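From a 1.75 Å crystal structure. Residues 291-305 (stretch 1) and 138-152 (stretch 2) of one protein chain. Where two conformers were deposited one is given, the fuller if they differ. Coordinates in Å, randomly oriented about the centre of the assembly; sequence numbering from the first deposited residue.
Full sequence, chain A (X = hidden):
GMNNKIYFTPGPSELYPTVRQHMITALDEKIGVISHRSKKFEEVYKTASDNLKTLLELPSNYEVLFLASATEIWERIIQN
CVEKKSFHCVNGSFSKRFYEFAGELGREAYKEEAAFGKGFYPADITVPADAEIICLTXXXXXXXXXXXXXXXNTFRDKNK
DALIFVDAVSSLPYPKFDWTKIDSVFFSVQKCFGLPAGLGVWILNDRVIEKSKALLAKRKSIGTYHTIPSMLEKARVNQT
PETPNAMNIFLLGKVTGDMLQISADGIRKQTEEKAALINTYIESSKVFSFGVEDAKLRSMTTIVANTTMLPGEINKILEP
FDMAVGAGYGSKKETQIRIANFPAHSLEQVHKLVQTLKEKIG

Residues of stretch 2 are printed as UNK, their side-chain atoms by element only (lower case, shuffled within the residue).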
ATOM      1  N   GLY A 291     -23.513  -6.829  23.116  1.00 28.78           N
ATOM      2  CA  GLY A 291     -23.967  -6.107  21.925  1.00 26.66           C
ATOM      3  C   GLY A 291     -24.606  -7.005  20.882  1.00 28.93           C
ATOM      4  O   GLY A 291     -25.277  -6.544  19.949  1.00 29.59           O
ATOM      5  N   VAL A 292     -24.373  -8.289  21.050  1.00 26.72           N
ATOM      6  CA  VAL A 292     -24.911  -9.323  20.157  1.00 27.03           C
ATOM      7  C   VAL A 292     -25.672 -10.340  21.036  1.00 29.53           C
ATOM      8  O   VAL A 292     -25.099 -10.946  21.928  1.00 29.87           O
ATOM      9  CB  VAL A 292     -23.769  -9.991  19.365  1.00 27.97           C
ATOM     10  CG1 VAL A 292     -24.304 -11.099  18.460  1.00 29.06           C
ATOM     11  CG2 VAL A 292     -22.946  -8.931  18.551  1.00 28.22           C
ATOM     12  N   GLU A 293     -26.969 -10.510  20.773  1.00 30.00           N
ATOM     13  CA  GLU A 293     -27.811 -11.390  21.613  0.50 30.54           C
ATOM     14  C   GLU A 293     -27.477 -12.882  21.513  1.00 32.09           C
ATOM     15  O   GLU A 293     -27.385 -13.572  22.528  1.00 29.63           O
ATOM     16  CB  GLU A 293     -29.299 -11.145  21.322  0.50 33.59           C
ATOM     17  CG  GLU A 293     -29.732  -9.726  21.698  0.50 37.84           C
ATOM     18  CD  GLU A 293     -31.225  -9.478  21.568  0.50 42.44           C
ATOM     19  OE1 GLU A 293     -31.956 -10.399  21.149  0.50 39.28           O
ATOM     20  OE2 GLU A 293     -31.654  -8.346  21.893  0.50 43.56           O
ATOM     21  N   ASP A 294     -27.289 -13.369  20.294  1.00 30.75           N
ATOM     22  CA  ASP A 294     -27.014 -14.800  20.065  1.00 27.61           C
ATOM     23  C   ASP A 294     -25.565 -15.120  20.405  1.00 29.27           C
ATOM     24  O   ASP A 294     -24.616 -14.731  19.682  1.00 29.68           O
ATOM     25  CB  ASP A 294     -27.386 -15.219  18.629  1.00 30.36           C
ATOM     26  CG  ASP A 294     -27.200 -16.705  18.364  1.00 32.95           C
ATOM     27  OD1 ASP A 294     -26.493 -17.391  19.125  1.00 31.16           O
ATOM     28  OD2 ASP A 294     -27.724 -17.182  17.336  1.00 31.09           O
ATOM     29  N   ALA A 295     -25.391 -15.808  21.529  1.00 28.61           N
ATOM     30  CA  ALA A 295     -24.045 -16.087  22.049  1.00 29.37           C
ATOM     31  C   ALA A 295     -23.160 -16.809  21.072  1.00 30.73           C
ATOM     32  O   ALA A 295     -21.948 -16.593  21.053  1.00 30.00           O
ATOM     33  CB  ALA A 295     -24.116 -16.862  23.421  1.00 31.77           C
ATOM     34  N   LYS A 296     -23.762 -17.638  20.217  1.00 29.98           N
ATOM     35  CA  LYS A 296     -22.968 -18.418  19.262  0.50 29.90           C
ATOM     36  C   LYS A 296     -22.334 -17.515  18.240  1.00 29.08           C
ATOM     37  O   LYS A 296     -21.302 -17.847  17.670  1.00 30.28           O
ATOM     38  CB  LYS A 296     -23.783 -19.494  18.517  0.50 28.77           C
ATOM     39  CG  LYS A 296     -23.070 -20.025  17.236  0.50 35.30           C
ATOM     40  CD  LYS A 296     -23.961 -20.943  16.373  0.50 34.69           C
ATOM     41  CE  LYS A 296     -23.410 -21.237  14.958  0.50 29.50           C
ATOM     42  NZ  LYS A 296     -24.328 -22.213  14.213  0.50 33.16           N
ATOM     43  N   LEU A 297     -22.932 -16.355  18.035  1.00 26.83           N
ATOM     44  CA  LEU A 297     -22.455 -15.452  16.984  1.00 27.86           C
ATOM     45  C   LEU A 297     -21.642 -14.262  17.468  1.00 28.93           C
ATOM     46  O   LEU A 297     -21.323 -13.352  16.703  1.00 27.17           O
ATOM     47  CB  LEU A 297     -23.654 -14.987  16.129  1.00 29.04           C
ATOM     48  CG  LEU A 297     -24.500 -16.100  15.500  1.00 27.67           C
ATOM     49  CD1 LEU A 297     -25.651 -15.494  14.676  1.00 28.05           C
ATOM     50  CD2 LEU A 297     -23.635 -17.076  14.687  1.00 28.05           C
ATOM     51  N   ARG A 298     -21.301 -14.279  18.743  1.00 28.26           N
ATOM     52  CA  ARG A 298     -20.502 -13.210  19.301  1.00 27.15           C
ATOM     53  C   ARG A 298     -19.038 -13.421  18.943  1.00 26.79           C
ATOM     54  O   ARG A 298     -18.502 -14.537  19.071  1.00 29.39           O
ATOM     55  CB  ARG A 298     -20.650 -13.169  20.814  1.00 29.13           C
ATOM     56  CG  ARG A 298     -22.029 -12.777  21.276  1.00 28.24           C
ATOM     57  CD  ARG A 298     -22.123 -12.871  22.781  1.00 28.76           C
ATOM     58  NE  ARG A 298     -23.525 -12.743  23.184  1.00 30.06           N
ATOM     59  CZ  ARG A 298     -24.002 -13.151  24.348  1.00 32.55           C
ATOM     60  NH1 ARG A 298     -23.192 -13.726  25.206  1.00 29.55           N
ATOM     61  NH2 ARG A 298     -25.292 -13.035  24.614  1.00 28.62           N
ATOM     62  N   SER A 299     -18.405 -12.349  18.487  1.00 28.27           N
ATOM     63  CA  SER A 299     -16.994 -12.418  18.101  1.00 26.78           C
ATOM     64  C   SER A 299     -16.063 -12.704  19.248  1.00 29.59           C
ATOM     65  O   SER A 299     -16.228 -12.148  20.337  1.00 30.13           O
ATOM     66  CB  SER A 299     -16.549 -11.091  17.463  1.00 27.89           C
ATOM     67  OG  SER A 299     -15.159 -11.120  17.131  1.00 26.85           O
HETATM   68  N   MSE A 300     -15.108 -13.590  19.019  1.00 27.53           N
HETATM   69  CA  MSE A 300     -14.058 -13.874  20.015  1.00 29.13           C
HETATM   70  C   MSE A 300     -12.888 -12.859  19.964  1.00 29.23           C
HETATM   71  O   MSE A 300     -12.101 -12.744  20.916  1.00 27.99           O
HETATM   72  CB  MSE A 300     -13.498 -15.293  19.801  1.00 29.68           C
HETATM   73  CG  MSE A 300     -14.452 -16.411  19.975  1.00 33.29           C
HETATM   74 SE   MSE A 300     -14.646 -16.706  21.943  0.75 37.04          SE
HETATM   75  CE  MSE A 300     -15.678 -18.360  21.836  1.00 39.69           C
ATOM     76  N   THR A 301     -12.773 -12.110  18.851  1.00 28.00           N
ATOM     77  CA  THR A 301     -11.645 -11.186  18.597  1.00 27.43           C
ATOM     78  C   THR A 301     -11.937  -9.702  18.721  1.00 25.65           C
ATOM     79  O   THR A 301     -11.052  -8.888  19.030  1.00 27.51           O
ATOM     80  CB  THR A 301     -10.984 -11.473  17.219  1.00 27.54           C
ATOM     81  OG1 THR A 301     -11.969 -11.403  16.170  1.00 25.76           O
ATOM     82  CG2 THR A 301     -10.345 -12.858  17.223  1.00 26.42           C
ATOM     83  N   THR A 302     -13.187  -9.348  18.460  1.00 27.63           N
ATOM     84  CA  THR A 302     -13.633  -7.965  18.628  1.00 25.46           C
ATOM     85  C   THR A 302     -14.961  -8.016  19.385  1.00 27.67           C
ATOM     86  O   THR A 302     -16.029  -8.194  18.796  1.00 28.24           O
ATOM     87  CB  THR A 302     -13.794  -7.238  17.296  1.00 29.67           C
ATOM     88  OG1 THR A 302     -14.832  -7.856  16.534  1.00 26.79           O
ATOM     89  CG2 THR A 302     -12.474  -7.245  16.470  1.00 26.80           C
ATOM     90  N   ILE A 303     -14.853  -7.868  20.705  1.00 26.64           N
ATOM     91  CA  ILE A 303     -16.008  -8.009  21.618  1.00 28.80           C
ATOM     92  C   ILE A 303     -16.746  -6.695  21.777  1.00 26.51           C
ATOM     93  O   ILE A 303     -16.207  -5.708  22.269  1.00 29.65           O
ATOM     94  CB  ILE A 303     -15.547  -8.590  22.983  1.00 29.22           C
ATOM     95  CG1 ILE A 303     -14.841  -9.944  22.756  1.00 32.83           C
ATOM     96  CG2 ILE A 303     -16.707  -8.730  23.979  1.00 29.13           C
ATOM     97  CD1 ILE A 303     -14.128 -10.533  24.004  1.00 34.53           C
ATOM     98  N   VAL A 304     -18.006  -6.710  21.362  1.00 26.10           N
ATOM     99  CA  VAL A 304     -18.851  -5.531  21.394  1.00 25.90           C
ATOM    100  C   VAL A 304     -19.871  -5.603  22.527  1.00 26.16           C
ATOM    101  O   VAL A 304     -20.619  -6.586  22.698  1.00 26.18           O
ATOM    102  CB  VAL A 304     -19.512  -5.321  20.023  1.00 28.54           C
ATOM    103  CG1 VAL A 304     -20.422  -4.051  20.031  1.00 27.10           C
ATOM    104  CG2 VAL A 304     -18.387  -5.211  18.951  1.00 28.78           C
ATOM    105  N   ALA A 305     -19.805  -4.564  23.362  1.00 26.40           N
ATOM    106  CA  ALA A 305     -20.686  -4.470  24.502  1.00 26.72           C
ATOM    107  C   ALA A 305     -21.498  -3.193  24.455  1.00 28.20           C
ATOM    108  O   ALA A 305     -20.972  -2.109  24.178  1.00 29.11           O
ATOM    109  CB  ALA A 305     -19.848  -4.497  25.812  1.00 24.69           C
ATOM    110  N   UNK A 138     -16.465 -13.242   8.017  1.00 26.67           N
ATOM    111  CA  UNK A 138     -16.318 -14.075   9.228  1.00 25.25           C
ATOM    112  C   UNK A 138     -16.494 -13.250  10.489  1.00 26.39           C
ATOM    113  O   UNK A 138     -17.055 -13.703  11.501  1.00 27.83           O
ATOM    114  c   UNK A 138     -15.326 -16.576  11.142  1.00 27.91           C
ATOM    115  c   UNK A 138     -14.972 -14.824   9.288  1.00 26.11           C
ATOM    116  n   UNK A 138     -14.923 -16.650  12.446  1.00 27.43           N
ATOM    117  n   UNK A 138     -14.059 -14.855  11.635  1.00 27.62           N
ATOM    118  c   UNK A 138     -14.761 -15.473  10.606  1.00 25.82           C
ATOM    119  c   UNK A 138     -14.146 -15.606  12.714  1.00 30.47           C
ATOM    120  N   UNK A 139     -16.001 -12.021  10.441  1.00 25.81           N
ATOM    121  CA  UNK A 139     -16.038 -11.119  11.604  1.00 24.83           C
ATOM    122  C   UNK A 139     -16.418  -9.694  11.214  1.00 28.02           C
ATOM    123  O   UNK A 139     -15.613  -8.972  10.597  1.00 26.74           O
ATOM    124  n   UNK A 139     -14.230  -9.633  14.195  1.00 26.48           N
ATOM    125  o   UNK A 139     -15.559 -11.413  14.619  1.00 28.43           O
ATOM    126  c   UNK A 139     -14.854 -10.736  13.826  1.00 29.55           C
ATOM    127  c   UNK A 139     -14.707 -11.160  12.361  1.00 27.55           C
ATOM    128  N   UNK A 140     -17.671  -9.324  11.468  1.00 27.38           N
ATOM    129  CA  UNK A 140     -18.167  -7.974  11.091  1.00 26.04           C
ATOM    130  C   UNK A 140     -17.773  -7.071  12.238  1.00 27.59           C
ATOM    131  O   UNK A 140     -18.436  -6.981  13.277  1.00 26.91           O
ATOM    132  o   UNK A 140     -19.725  -6.279   8.263  1.00 28.32           O
ATOM    133  c   UNK A 140     -19.689  -7.973  10.831  1.00 27.00           C
ATOM    134  c   UNK A 140     -20.285  -6.600  10.566  1.00 27.88           C
ATOM    135  c   UNK A 140     -19.625  -5.840   9.433  1.00 28.13           C
ATOM    136  o   UNK A 140     -19.070  -4.781   9.753  1.00 28.23           O
ATOM    137  N   UNK A 141     -16.649  -6.416  12.006  1.00 25.79           N
ATOM    138  CA  UNK A 141     -15.952  -5.633  13.018  1.00 25.66           C
ATOM    139  C   UNK A 141     -16.792  -4.479  13.581  1.00 27.85           C
ATOM    140  O   UNK A 141     -16.614  -4.050  14.719  1.00 27.91           O
ATOM    141  o   UNK A 141     -14.038  -6.008  11.559  1.00 27.53           O
ATOM    142  c   UNK A 141     -14.654  -5.042  12.419  1.00 27.73           C
ATOM    143  c   UNK A 141     -13.654  -4.621  13.522  1.00 27.31           C
ATOM    144  N   UNK A 142     -17.716  -3.990  12.770  1.00 27.98           N
ATOM    145  CA  UNK A 142     -18.553  -2.869  13.207  1.00 26.87           C
ATOM    146  C   UNK A 142     -19.534  -3.263  14.314  1.00 26.46           C
ATOM    147  O   UNK A 142     -19.791  -2.473  15.234  1.00 27.74           O
ATOM    148  o   UNK A 142     -20.218  -3.148  11.419  1.00 26.92           O
ATOM    149  c   UNK A 142     -19.331  -2.234  12.041  1.00 26.97           C
ATOM    150  N   UNK A 143     -20.020  -4.501  14.255  1.00 26.20           N
ATOM    151  CA  UNK A 143     -21.084  -4.949  15.157  1.00 27.35           C
ATOM    152  C   UNK A 143     -20.684  -6.014  16.154  1.00 28.24           C
ATOM    153  O   UNK A 143     -21.411  -6.285  17.101  1.00 28.55           O
ATOM    154  c   UNK A 143     -22.239  -5.479  14.327  1.00 27.45           C
ATOM    155  o   UNK A 143     -21.862  -6.673  13.674  1.00 25.56           O
ATOM    156  N   UNK A 144     -19.542  -6.639  15.907  1.00 28.04           N
ATOM    157  CA  UNK A 144     -19.051  -7.720  16.758  1.00 26.83           C
ATOM    158  C   UNK A 144     -19.706  -9.082  16.527  1.00 28.09           C
ATOM    159  O   UNK A 144     -19.682  -9.963  17.400  1.00 27.88           O
ATOM    160  N   UNK A 145     -20.303  -9.247  15.353  1.00 27.02           N
ATOM    161  CA  UNK A 145     -20.927 -10.506  14.966  1.00 27.10           C
ATOM    162  C   UNK A 145     -20.029 -11.334  14.058  1.00 29.41           C
ATOM    163  O   UNK A 145     -19.466 -10.844  13.077  1.00 27.55           O
ATOM    164  c   UNK A 145     -22.283 -10.294  14.241  1.00 26.26           C
ATOM    165  c   UNK A 145     -22.906 -11.680  13.751  1.00 26.06           C
ATOM    166  c   UNK A 145     -23.309  -9.530  15.166  1.00 26.14           C
ATOM    167  N   UNK A 146     -19.898 -12.606  14.408  1.00 26.67           N
ATOM    168  CA  UNK A 146     -19.164 -13.568  13.580  1.00 26.83           C
ATOM    169  C   UNK A 146     -20.090 -14.519  12.870  1.00 29.24           C
ATOM    170  O   UNK A 146     -21.234 -14.717  13.258  1.00 28.49           O
ATOM    171  c   UNK A 146     -18.183 -14.399  14.410  1.00 27.61           C
ATOM    172  o   UNK A 146     -17.194 -13.619  15.076  1.00 30.95           O
ATOM    173  N   UNK A 147     -19.562 -15.076  11.793  1.00 25.52           N
ATOM    174  CA  UNK A 147     -20.169 -16.217  11.080  1.00 26.29           C
ATOM    175  C   UNK A 147     -19.207 -17.391  11.303  1.00 28.07           C
ATOM    176  O   UNK A 147     -18.195 -17.513  10.601  1.00 26.31           O
ATOM    177  c   UNK A 147     -20.340 -15.994   9.596  1.00 28.42           C
ATOM    178  c   UNK A 147     -23.047 -16.087   7.047  1.00 33.43           C
ATOM    179 se   UNK A 147     -21.318 -17.030   7.059  0.75 25.73          SE
ATOM    180  c   UNK A 147     -21.048 -17.168   8.974  1.00 27.31           C
ATOM    181  N   UNK A 148     -19.489 -18.241  12.299  1.00 27.97           N
ATOM    182  CA  UNK A 148     -18.583 -19.353  12.598  1.00 29.79           C
ATOM    183  C   UNK A 148     -18.334 -20.269  11.403  1.00 30.47           C
ATOM    184  O   UNK A 148     -19.146 -20.346  10.503  1.00 27.76           O
ATOM    185  c   UNK A 148     -19.304 -20.094  13.690  1.00 28.82           C
ATOM    186  c   UNK A 148     -20.587 -18.170  13.290  1.00 30.16           C
ATOM    187  c   UNK A 148     -20.065 -19.053  14.395  1.00 30.10           C
ATOM    188  N   UNK A 149     -17.195 -20.950  11.436  1.00 28.49           N
ATOM    189  CA  UNK A 149     -16.780 -21.811  10.322  1.00 28.11           C
ATOM    190  C   UNK A 149     -17.846 -22.838   9.962  1.00 27.90           C
ATOM    191  O   UNK A 149     -18.083 -23.103   8.787  1.00 28.86           O
ATOM    192  c   UNK A 149     -14.296 -21.324  10.568  1.00 25.52           C
ATOM    193  c   UNK A 149     -15.044 -23.531   9.560  1.00 28.00           C
ATOM    194  c   UNK A 149     -15.388 -22.443  10.592  1.00 28.50           C
ATOM    195  N   UNK A 150     -18.538 -23.371  10.969  1.00 28.45           N
ATOM    196  CA  UNK A 150     -19.554 -24.385  10.701  1.00 31.87           C
ATOM    197  C   UNK A 150     -20.674 -23.792   9.854  1.00 29.62           C
ATOM    198  O   UNK A 150     -21.263 -24.475   9.018  1.00 29.91           O
ATOM    199  c   UNK A 150     -20.825 -24.084  12.939  1.00 45.94           C
ATOM    200  c   UNK A 150     -21.341 -24.798  14.183  1.00 60.49           C
ATOM    201  o   UNK A 150     -21.295 -26.053  14.205  1.00 61.38           O
ATOM    202  c   UNK A 150     -20.114 -25.030  11.991  1.00 34.64           C
ATOM    203  o   UNK A 150     -21.794 -24.104  15.121  1.00 72.84           O
ATOM    204  N   UNK A 151     -20.938 -22.510  10.054  1.00 28.11           N
ATOM    205  CA  UNK A 151     -21.989 -21.819   9.270  1.00 27.26           C
ATOM    206  C   UNK A 151     -21.447 -21.488   7.868  1.00 28.69           C
ATOM    207  O   UNK A 151     -22.125 -21.632   6.844  1.00 28.79           O
ATOM    208  o   UNK A 151     -23.816 -22.031  11.440  1.00 33.68           O
ATOM    209  c   UNK A 151     -23.361 -20.881  11.235  1.00 29.04           C
ATOM    210  o   UNK A 151     -23.582 -19.928  11.990  1.00 33.48           O
ATOM    211  c   UNK A 151     -22.501 -20.569   9.983  1.00 27.12           C
ATOM    212  N   UNK A 152     -20.196 -21.045   7.828  1.00 29.05           N
ATOM    213  CA  UNK A 152     -19.536 -20.748   6.538  1.00 27.38           C
ATOM    214  C   UNK A 152     -19.590 -21.983   5.626  1.00 29.28           C
ATOM    215  O   UNK A 152     -19.817 -21.907   4.409  1.00 29.30           O
ATOM    216  c   UNK A 152     -18.060 -20.315   6.763  1.00 28.16           C
ATOM    217  c   UNK A 152     -18.096 -18.901   7.381  1.00 31.87           C
ATOM    218  c   UNK A 152     -17.225 -20.341   5.424  1.00 26.24           C
ATOM    219  c   UNK A 152     -16.839 -18.209   7.636  1.00 29.97           C
TER
HETATM  220  O   HOH W   1     -23.753  -4.989  18.080  1.00 27.53           O
HETATM  221  O   HOH W   2     -19.360  -9.115  20.077  1.00 30.89           O
HETATM  222  O   HOH W   3     -15.210 -15.092  16.555  1.00 28.39           O

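Position 138 carries one carbon and then a five-membered ring of three carbons and two nitrogens, which makes it His-138; it makes no contact with stretch 1. At 139 the second of two carbons holds one oxygen and one nitrogen, an amide on a short stem: Asn-139. Both ends work, OD1 accepting from Ser-299 OG at 2.6 Å and ND2 donating to Thr-302 OG1 at 3.0 Å.

Position 140 has three carbons in line and two terminal oxygens, so Glu-140; it stays clear of stretch 1 and serves the local turn. At 141 one carbon bears an oxygen and a carbon, Thr-141, whose CG2 lies 4.1 Å from Thr-302 CG2. Positions 142 and 143 each have one carbon and one oxygen: Ser-142 and Ser-143. Both point away from stretch 1; Ser-142 OG donates to Glu-140 OE2 at 2.6 Å, while the backbone O of Ser-143 lies against Val-292 CG2 at 3.4 Å.

Position 144 has no side-chain atoms: Gly-144. Its phi of 79° favours glycine, and an ideal CB would lie 2.4 Å from Val-304 CG2, a clash. With no CB in the way, Val-304 CG2 comes to 3.4 Å from Gly-144 CA.

At 145 three carbons fork from the first, as in Val-145. It points away overall, yet its CG2 meets Val-292 CG2 at 3.5 Å. Position 146, one carbon and one oxygen, is Ser-146; its OG donates to Asn-139 OD1 at 2.8 Å, so that oxygen accepts from a serine of each stretch.

Position 147 shows two carbons, a selenium and a last carbon, unbranched: Met-147, as selenomethionine, turned away. At 148 three carbons close onto the backbone N, giving Pro-148, the helix N-cap residue, whose CD packs 3.5 Å from Leu-297 CD2. Position 149, a three-carbon fork out of reach, is Val-149. At 150 three carbons end in two oxygens, Glu-150; at 151 two carbons do, Asp-151. Lys-296 NZ forms salt bridges with both, at 3.3 Å to Glu-150 OE2, a weak bond, and 2.8 Å to Asp-151 OD1. Position 152, four carbons forked at the first with one longer arm, is Ile-152, beyond reach.

The contact rests on a single backbone bridge between Arg-298 and Val-145: Ser-299 N donates to Gly-144 O at 2.9 Å, and Ser-146 N to Leu-297 O at 2.8 Å. Around it the rules are legible: glycine where a valine methyl fills the place of a CB, a buried amide joining hydroxyls, apolar packing of Val-292 on Val-145 and of Leu-297 on Pro-148, and an exposed lysine reaching one exposed and one buried acid.

Stretch 2, residues 138-152: HNETSSGVSMPVEDI
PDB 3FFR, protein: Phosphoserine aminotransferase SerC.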